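Long-range contacts in RagB/SusD domain protein (Flavobacterium johnsoniae, PDB 5J90), which binds chitin as a SusD-like protein of a polysaccharide utilization locus and probably works as a lipoprotein at the outer membrane: residues M267-E272 with G299-I304; S310-F315 with P390-N395. All blocks are in the same frame, centred on the assembly; numbering follows the deposited sequence.

Contact 1 (M267-E272 with G299-I304)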
ATOM      1  N   MET A 267      12.709 -19.713 -24.016  1.00 10.78           N
ATOM      2  CA  MET A 267      12.644 -20.203 -22.646  1.00 11.58           C
ATOM      3  C   MET A 267      13.429 -19.270 -21.721  1.00 11.85           C
ATOM      4  O   MET A 267      14.480 -18.747 -22.102  1.00 11.91           O
ATOM      5  CB  MET A 267      13.260 -21.599 -22.597  1.00 12.31           C
ATOM      6  CG  MET A 267      13.204 -22.280 -21.240  1.00 10.02           C
ATOM      7  SD  MET A 267      14.118 -23.837 -21.328  1.00 13.84           S
ATOM      8  CE  MET A 267      13.534 -24.649 -19.844  1.00 13.83           C
ATOM      9  N   SER A 268      12.922 -19.051 -20.508  1.00 11.57           N
ATOM     10  CA  SER A 268      13.613 -18.202 -19.536  1.00  9.94           C
ATOM     11  C   SER A 268      14.557 -18.983 -18.628  1.00  9.97           C
ATOM     12  O   SER A 268      14.432 -20.197 -18.470  1.00 11.70           O
ATOM     13  CB  SER A 268      12.593 -17.503 -18.640  1.00 10.43           C
ATOM     14  OG  SER A 268      11.983 -18.465 -17.803  1.00 12.17           O
ATOM     15  N   ALA A 269      15.478 -18.263 -17.994  1.00 10.27           N
ATOM     16  CA  ALA A 269      16.348 -18.861 -16.989  1.00 10.86           C
ATOM     17  C   ALA A 269      15.578 -19.378 -15.775  1.00 12.50           C
ATOM     18  O   ALA A 269      15.934 -20.408 -15.216  1.00 12.71           O
ATOM     19  CB  ALA A 269      17.415 -17.871 -16.554  1.00 11.22           C
ATOM     20  N   ASP A 270      14.522 -18.682 -15.359  1.00 11.05           N
ATOM     21  CA  ASP A 270      13.726 -19.179 -14.232  1.00 11.31           C
ATOM     22  C   ASP A 270      13.049 -20.508 -14.565  1.00 10.77           C
ATOM     23  O   ASP A 270      13.008 -21.421 -13.733  1.00 10.54           O
ATOM     24  CB  ASP A 270      12.662 -18.159 -13.803  1.00 11.94           C
ATOM     25  CG  ASP A 270      13.252 -16.938 -13.127  1.00 12.33           C
ATOM     26  OD1 ASP A 270      13.954 -17.087 -12.102  1.00 12.23           O
ATOM     27  OD2 ASP A 270      13.001 -15.826 -13.625  1.00 13.01           O
ATOM     28  N   MET A 271      12.501 -20.611 -15.775  1.00 10.28           N
ATOM     29  CA  MET A 271      11.881 -21.857 -16.197  1.00 11.37           C
ATOM     30  C   MET A 271      12.913 -22.986 -16.263  1.00 11.46           C
ATOM     31  O   MET A 271      12.619 -24.106 -15.854  1.00 12.16           O
ATOM     32  CB  MET A 271      11.152 -21.683 -17.531  1.00 11.39           C
ATOM     33  CG  MET A 271       9.716 -21.206 -17.379  1.00 10.79           C
ATOM     34  SD  MET A 271       8.705 -22.584 -16.838  1.00 11.36           S
ATOM     35  CE  MET A 271       7.168 -21.746 -16.452  1.00 12.50           C
ATOM     36  N   GLU A 272      14.114 -22.688 -16.747  1.00 12.27           N
ATOM     37  CA  GLU A 272      15.147 -23.723 -16.767  1.00 13.44           C
ATOM     38  C   GLU A 272      15.473 -24.173 -15.345  1.00 12.85           C
ATOM     39  O   GLU A 272      15.468 -25.358 -15.045  1.00 13.74           O
ATOM     40  CB  GLU A 272      16.423 -23.247 -17.469  1.00 12.47           C
ATOM     41  CG  GLU A 272      17.445 -24.374 -17.563  1.00 15.48           C
ATOM     42  CD  GLU A 272      18.814 -23.953 -18.081  1.00 17.52           C
ATOM     43  OE1 GLU A 272      18.913 -23.039 -18.925  1.00 14.59           O
ATOM     44  OE2 GLU A 272      19.809 -24.577 -17.646  1.00 20.80           O
ATOM     45  N   GLY A 299      17.577 -21.949 -21.096  1.00 12.35           N
ATOM     46  CA  GLY A 299      16.834 -20.708 -20.996  1.00 13.33           C
ATOM     47  C   GLY A 299      17.739 -19.497 -20.985  1.00 13.49           C
ATOM     48  O   GLY A 299      18.951 -19.601 -20.747  1.00 13.60           O
ATOM     49  N   VAL A 300      17.135 -18.340 -21.236  1.00 12.06           N
ATOM     50  CA  VAL A 300      17.833 -17.069 -21.326  1.00 12.71           C
ATOM     51  C   VAL A 300      17.504 -16.212 -20.097  1.00 12.12           C
ATOM     52  O   VAL A 300      16.343 -16.139 -19.667  1.00 12.07           O
ATOM     53  CB  VAL A 300      17.423 -16.332 -22.608  1.00 12.08           C
ATOM     54  CG1 VAL A 300      18.140 -14.998 -22.713  1.00 13.13           C
ATOM     55  CG2 VAL A 300      17.710 -17.209 -23.828  1.00 14.43           C
ATOM     56  N   ARG A 301      18.523 -15.572 -19.530  1.00 11.15           N
ATOM     57  CA  ARG A 301      18.351 -14.704 -18.369  1.00 12.97           C
ATOM     58  C   ARG A 301      17.718 -13.383 -18.802  1.00 11.48           C
ATOM     59  O   ARG A 301      18.064 -12.828 -19.843  1.00 12.80           O
ATOM     60  CB  ARG A 301      19.716 -14.444 -17.722  1.00 13.51           C
ATOM     61  CG  ARG A 301      19.674 -13.590 -16.472  1.00 18.11           C
ATOM     62  CD  ARG A 301      19.643 -14.440 -15.235  1.00 17.91           C
ATOM     63  NE  ARG A 301      19.573 -13.614 -14.034  1.00 14.75           N
ATOM     64  CZ  ARG A 301      20.537 -13.498 -13.127  1.00 13.96           C
ATOM     65  NH1 ARG A 301      21.682 -14.165 -13.258  1.00 16.55           N
ATOM     66  NH2 ARG A 301      20.349 -12.719 -12.071  1.00 17.35           N
ATOM     67  N   THR A 302      16.782 -12.871 -18.001  1.00 11.55           N
ATOM     68  CA  THR A 302      16.184 -11.572 -18.308  1.00 11.42           C
ATOM     69  C   THR A 302      16.836 -10.428 -17.521  1.00 12.12           C
ATOM     70  O   THR A 302      17.319 -10.620 -16.398  1.00 11.90           O
ATOM     71  CB  THR A 302      14.643 -11.567 -18.105  1.00 10.66           C
ATOM     72  OG1 THR A 302      14.086 -10.398 -18.720  1.00 11.49           O
ATOM     73  CG2 THR A 302      14.278 -11.581 -16.625  1.00 12.32           C
ATOM     74  N   GLY A 303      16.855  -9.242 -18.124  1.00 11.23           N
ATOM     75  CA  GLY A 303      17.472  -8.079 -17.515  1.00 11.31           C
ATOM     76  C   GLY A 303      18.986  -8.114 -17.610  1.00 12.12           C
ATOM     77  O   GLY A 303      19.688  -7.888 -16.623  1.00 13.14           O
ATOM     78  N   ILE A 304      19.485  -8.381 -18.812  1.00 12.44           N
ATOM     79  CA  ILE A 304      20.916  -8.554 -19.020  1.00 14.74           C
ATOM     80  C   ILE A 304      21.460  -7.611 -20.081  1.00 15.45           C
ATOM     81  O   ILE A 304      20.710  -6.940 -20.800  1.00 16.06           O
ATOM     82  CB  ILE A 304      21.245 -10.000 -19.446  1.00 13.78           C
ATOM     83  CG1 ILE A 304      20.480 -10.369 -20.720  1.00 13.48           C
ATOM     84  CG2 ILE A 304      20.920 -10.979 -18.324  1.00 16.82           C
ATOM     85  CD1 ILE A 304      20.934 -11.677 -21.360  1.00 15.87           C
TER
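Gly299 N gives its hydrogen to Glu272 OE1 in a nearly straight bond of 2.8 Å, with 174° at the hydrogen, meeting the carboxylate oxygen on its anti side. The acceptor sits in the first turn of helix 269-277, and the 299-304 loop is laid against the N-terminal end of that helix by a single beta bridge between Ser268 and Val300. In the bridge Val300 N donates to Met267 O at 2.8 Å, and Ala269 N donates back to Val300 O. This second bond is bent: the angle at the hydrogen is 139°, and the donor stands above the carbonyl plane. Three CA-H...O contacts support the bridge, Gly299 CA to Met267 O at 3.3 Å and to Ser268 O at 3.5 Å, and Ser268 CA to Val300 O at 3.4 Å. Ser268 is the N-cap residue: its OG accepts from Met271 N at 3.0 Å and is also hydrogen-bonded to Gly62 O. Helix cap and bridge thus fall on the same residue, although the bridge bonds are made by its neighbours Met267 and Ala269. Glu272 reaches Gly299 on an extended chain, CG anti to the backbone N (chi1 -176°), while OE2 forms salt bridges with Lys276 and Lys298, so both carboxylate oxygens are engaged in a buried place. Gly299 buries more surface here than any other residue. The Met267 chain, also extended, lies alongside the glycine, its SD 3.9 Å from Gly299 N. The beta carbon of Arg301 points away from the 267-272 segment, and the guanidinium is hydrogen-bonded to Asn395 O and Pro449 O. The Arg301 backbone still packs on the helix start, where Ala269 CB lies 3.8 Å from Arg301 CA.

Contact 2 (S310-F315 with P390-N395)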
ATOM      1  N   SER A 310      22.406 -13.078 -31.758  1.00 17.87           N
ATOM      2  CA  SER A 310      22.847 -14.436 -32.045  1.00 18.91           C
ATOM      3  C   SER A 310      23.438 -15.130 -30.817  1.00 17.53           C
ATOM      4  O   SER A 310      23.545 -16.348 -30.783  1.00 18.52           O
ATOM      5  CB  SER A 310      23.857 -14.440 -33.200  1.00 20.30           C
ATOM      6  OG  SER A 310      25.018 -13.721 -32.844  1.00 24.53           O
ATOM      7  N   ASP A 311      23.800 -14.352 -29.800  1.00 16.30           N
ATOM      8  CA  ASP A 311      24.363 -14.924 -28.582  1.00 16.30           C
ATOM      9  C   ASP A 311      23.362 -15.808 -27.837  1.00 18.25           C
ATOM     10  O   ASP A 311      23.755 -16.737 -27.136  1.00 17.74           O
ATOM     11  CB  ASP A 311      24.871 -13.825 -27.641  1.00 19.15           C
ATOM     12  CG  ASP A 311      26.084 -13.094 -28.188  1.00 23.71           C
ATOM     13  OD1 ASP A 311      26.775 -13.651 -29.067  1.00 27.70           O
ATOM     14  OD2 ASP A 311      26.345 -11.962 -27.728  1.00 25.06           O
ATOM     15  N   HIS A 312      22.071 -15.514 -27.980  1.00 16.33           N
ATOM     16  CA  HIS A 312      21.050 -16.278 -27.260  1.00 15.13           C
ATOM     17  C   HIS A 312      19.882 -16.770 -28.113  1.00 14.91           C
ATOM     18  O   HIS A 312      19.027 -17.507 -27.613  1.00 14.71           O
ATOM     19  CB  HIS A 312      20.509 -15.471 -26.070  1.00 14.61           C
ATOM     20  CG  HIS A 312      21.548 -15.142 -25.044  1.00 13.00           C
ATOM     21  ND1 HIS A 312      22.247 -13.953 -25.045  1.00 16.21           N
ATOM     22  CD2 HIS A 312      22.034 -15.859 -24.004  1.00 14.12           C
ATOM     23  CE1 HIS A 312      23.102 -13.945 -24.039  1.00 16.48           C
ATOM     24  NE2 HIS A 312      22.994 -15.092 -23.392  1.00 14.84           N
ATOM     25  N   GLN A 313      19.836 -16.387 -29.389  1.00 14.57           N
ATOM     26  CA  GLN A 313      18.668 -16.722 -30.207  1.00 14.62           C
ATOM     27  C   GLN A 313      18.493 -18.221 -30.416  1.00 14.16           C
ATOM     28  O   GLN A 313      17.397 -18.680 -30.738  1.00 14.77           O
ATOM     29  CB  GLN A 313      18.718 -16.020 -31.561  1.00 16.11           C
ATOM     30  CG  GLN A 313      19.693 -16.654 -32.538  1.00 17.19           C
ATOM     31  CD  GLN A 313      19.886 -15.812 -33.774  1.00 22.79           C
ATOM     32  OE1 GLN A 313      19.365 -14.703 -33.869  1.00 23.34           O
ATOM     33  NE2 GLN A 313      20.644 -16.334 -34.735  1.00 28.82           N
ATOM     34  N   ASP A 314      19.576 -18.979 -30.260  1.00 15.84           N
ATOM     35  CA  ASP A 314      19.526 -20.418 -30.466  1.00 14.22           C
ATOM     36  C   ASP A 314      19.410 -21.214 -29.169  1.00 16.46           C
ATOM     37  O   ASP A 314      19.580 -22.433 -29.158  1.00 14.60           O
ATOM     38  CB  ASP A 314      20.711 -20.893 -31.322  1.00 16.12           C
ATOM     39  CG  ASP A 314      20.564 -20.498 -32.780  1.00 21.56           C
ATOM     40  OD1 ASP A 314      19.415 -20.346 -33.252  1.00 18.47           O
ATOM     41  OD2 ASP A 314      21.603 -20.344 -33.463  1.00 22.87           O
ATOM     42  N   PHE A 315      19.081 -20.522 -28.077  1.00 13.85           N
ATOM     43  CA  PHE A 315      18.634 -21.204 -26.859  1.00 14.98           C
ATOM     44  C   PHE A 315      17.238 -21.810 -27.109  1.00 12.32           C
ATOM     45  O   PHE A 315      16.696 -21.691 -28.213  1.00 13.92           O
ATOM     46  CB  PHE A 315      18.605 -20.217 -25.681  1.00 15.34           C
ATOM     47  CG  PHE A 315      19.959 -19.975 -25.041  1.00 15.21           C
ATOM     48  CD1 PHE A 315      21.064 -19.630 -25.811  1.00 16.52           C
ATOM     49  CD2 PHE A 315      20.119 -20.079 -23.667  1.00 13.93           C
ATOM     50  CE1 PHE A 315      22.297 -19.406 -25.221  1.00 17.40           C
ATOM     51  CE2 PHE A 315      21.353 -19.858 -23.070  1.00 16.21           C
ATOM     52  CZ  PHE A 315      22.444 -19.515 -23.852  1.00 17.85           C
ATOM     53  N   PRO A 390      26.398 -20.583 -20.683  1.00 19.99           N
ATOM     54  CA  PRO A 390      27.727 -21.165 -20.933  1.00 22.81           C
ATOM     55  C   PRO A 390      28.786 -20.175 -21.428  1.00 22.13           C
ATOM     56  O   PRO A 390      29.886 -20.142 -20.870  1.00 24.14           O
ATOM     57  CB  PRO A 390      27.439 -22.235 -21.987  1.00 25.34           C
ATOM     58  CG  PRO A 390      26.028 -22.649 -21.708  1.00 25.80           C
ATOM     59  CD  PRO A 390      25.330 -21.367 -21.329  1.00 20.64           C
ATOM     60  N   ASN A 391      28.463 -19.368 -22.432  1.00 20.65           N
ATOM     61  CA  ASN A 391      29.438 -18.427 -22.980  1.00 23.34           C
ATOM     62  C   ASN A 391      29.443 -17.048 -22.322  1.00 24.50           C
ATOM     63  O   ASN A 391      30.245 -16.183 -22.686  1.00 24.61           O
ATOM     64  CB  ASN A 391      29.261 -18.292 -24.494  1.00 24.25           C
ATOM     65  CG  ASN A 391      29.522 -19.593 -25.223  1.00 28.21           C
ATOM     66  OD1 ASN A 391      30.316 -20.416 -24.774  1.00 32.58           O
ATOM     67  ND2 ASN A 391      28.845 -19.788 -26.346  1.00 33.29           N
ATOM     68  N   PHE A 392      28.548 -16.844 -21.358  1.00 20.96           N
ATOM     69  CA  PHE A 392      28.465 -15.573 -20.645  1.00 22.64           C
ATOM     70  C   PHE A 392      28.191 -15.807 -19.164  1.00 21.22           C
ATOM     71  O   PHE A 392      27.083 -15.556 -18.680  1.00 19.97           O
ATOM     72  CB  PHE A 392      27.380 -14.685 -21.263  1.00 21.51           C
ATOM     73  CG  PHE A 392      27.564 -14.450 -22.735  1.00 25.07           C
ATOM     74  CD1 PHE A 392      28.379 -13.425 -23.188  1.00 27.31           C
ATOM     75  CD2 PHE A 392      26.938 -15.266 -23.665  1.00 23.60           C
ATOM     76  CE1 PHE A 392      28.559 -13.211 -24.544  1.00 28.79           C
ATOM     77  CE2 PHE A 392      27.115 -15.057 -25.023  1.00 28.06           C
ATOM     78  CZ  PHE A 392      27.928 -14.028 -25.461  1.00 29.86           C
ATOM     79  N   PRO A 393      29.201 -16.295 -18.434  1.00 19.61           N
ATOM     80  CA  PRO A 393      29.036 -16.694 -17.032  1.00 22.49           C
ATOM     81  C   PRO A 393      28.620 -15.550 -16.108  1.00 20.32           C
ATOM     82  O   PRO A 393      28.156 -15.822 -15.000  1.00 19.99           O
ATOM     83  CB  PRO A 393      30.422 -17.239 -16.648  1.00 24.10           C
ATOM     84  CG  PRO A 393      31.362 -16.680 -17.672  1.00 25.41           C
ATOM     85  CD  PRO A 393      30.564 -16.561 -18.932  1.00 20.99           C
ATOM     86  N   GLU A 394      28.771 -14.304 -16.550  1.00 18.54           N
ATOM     87  CA  GLU A 394      28.305 -13.175 -15.757  1.00 20.88           C
ATOM     88  C   GLU A 394      26.792 -13.248 -15.544  1.00 19.77           C
ATOM     89  O   GLU A 394      26.259 -12.590 -14.655  1.00 19.44           O
ATOM     90  CB  GLU A 394      28.696 -11.836 -16.400  1.00 22.44           C
ATOM     91  CG  GLU A 394      28.067 -11.554 -17.765  1.00 24.75           C
ATOM     92  CD  GLU A 394      28.952 -11.966 -18.934  1.00 24.95           C
ATOM     93  OE1 GLU A 394      29.709 -12.956 -18.802  1.00 25.19           O
ATOM     94  OE2 GLU A 394      28.889 -11.295 -19.987  1.00 26.85           O
ATOM     95  N   ASN A 395      26.114 -14.065 -16.347  1.00 18.63           N
ATOM     96  CA  ASN A 395      24.665 -14.227 -16.232  1.00 17.65           C
ATOM     97  C   ASN A 395      24.245 -15.411 -15.367  1.00 16.88           C
ATOM     98  O   ASN A 395      23.052 -15.683 -15.226  1.00 17.17           O
ATOM     99  CB  ASN A 395      24.034 -14.350 -17.619  1.00 16.44           C
ATOM    100  CG  ASN A 395      24.217 -13.098 -18.450  1.00 15.17           C
ATOM    101  OD1 ASN A 395      24.304 -11.991 -17.914  1.00 18.42           O
ATOM    102  ND2 ASN A 395      24.266 -13.263 -19.768  1.00 16.44           N
TER
HETATM  103  O   HOH W   1      25.992 -18.169 -26.539  1.00 21.64           O
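Phe392 and Asp311 cross at about a right angle, the tip of the phenyl ring brought up to the carboxylate: Phe392 CZ lies 3.4 Å from Asp311 CG, and CE2 lies 3.7 Å from Asp311 CB. The two planes are 45° apart. Asp311 OD2 also accepts from Gly308 N. Here two irregular loops of the SusD-like fold meet side chain to side chain, one with a type I beta turn from His312 to Phe315, the other running into a short 3-10 turn at 393-395. The beta carbon of Phe392 points toward the 310-315 loop, and CG, anti to the carbonyl carbon (chi1 -55°), carries the ring on to Asp311 and His312. The same ring passes obliquely by the imidazole of His312, centroids 5.4 Å apart and planes at 38°, with Phe392 CD2 nearest to NE2. His312 NE2 is hydrogen-bonded to Asp389 OD2, which also takes a bond from Asn395 ND2; this shared acceptor ties the histidine to the far end of the 390-395 loop. His312 CD2 sits 3.6 Å above one face of the Phe315 ring, offset toward the rim, and the phenyl also packs edge-to-face with Phe293. Phe315 CZ in turn reaches Pro390 CD at 4.3 Å. A water bridges the loops, donating to Asp311 O at 2.7 Å and accepting a longer bond from Asn391 ND2 at 3.3 Å.

Contact 1 is buried and contact 2 only partly so, farther from the centre of the chain; their centres are about 10 Å apart. Both use the long connection between helix 283-286 and strand 326-328, which is fixed first to the start of helix 269-277 and later to the 390-395 loop. Backbone hydrogen bonds and a buried carboxylate dominate contact 1, whereas rings, a proline, a carboxylate against a phenyl and a bridging water make contact 2. The two also touch directly: Gly299 O lies 3.2 Å from Phe315 CD2, and Val300 CG2 packs 3.6 Å from Phe315 CB, so the inner bridge and the outer aromatic group are continuous.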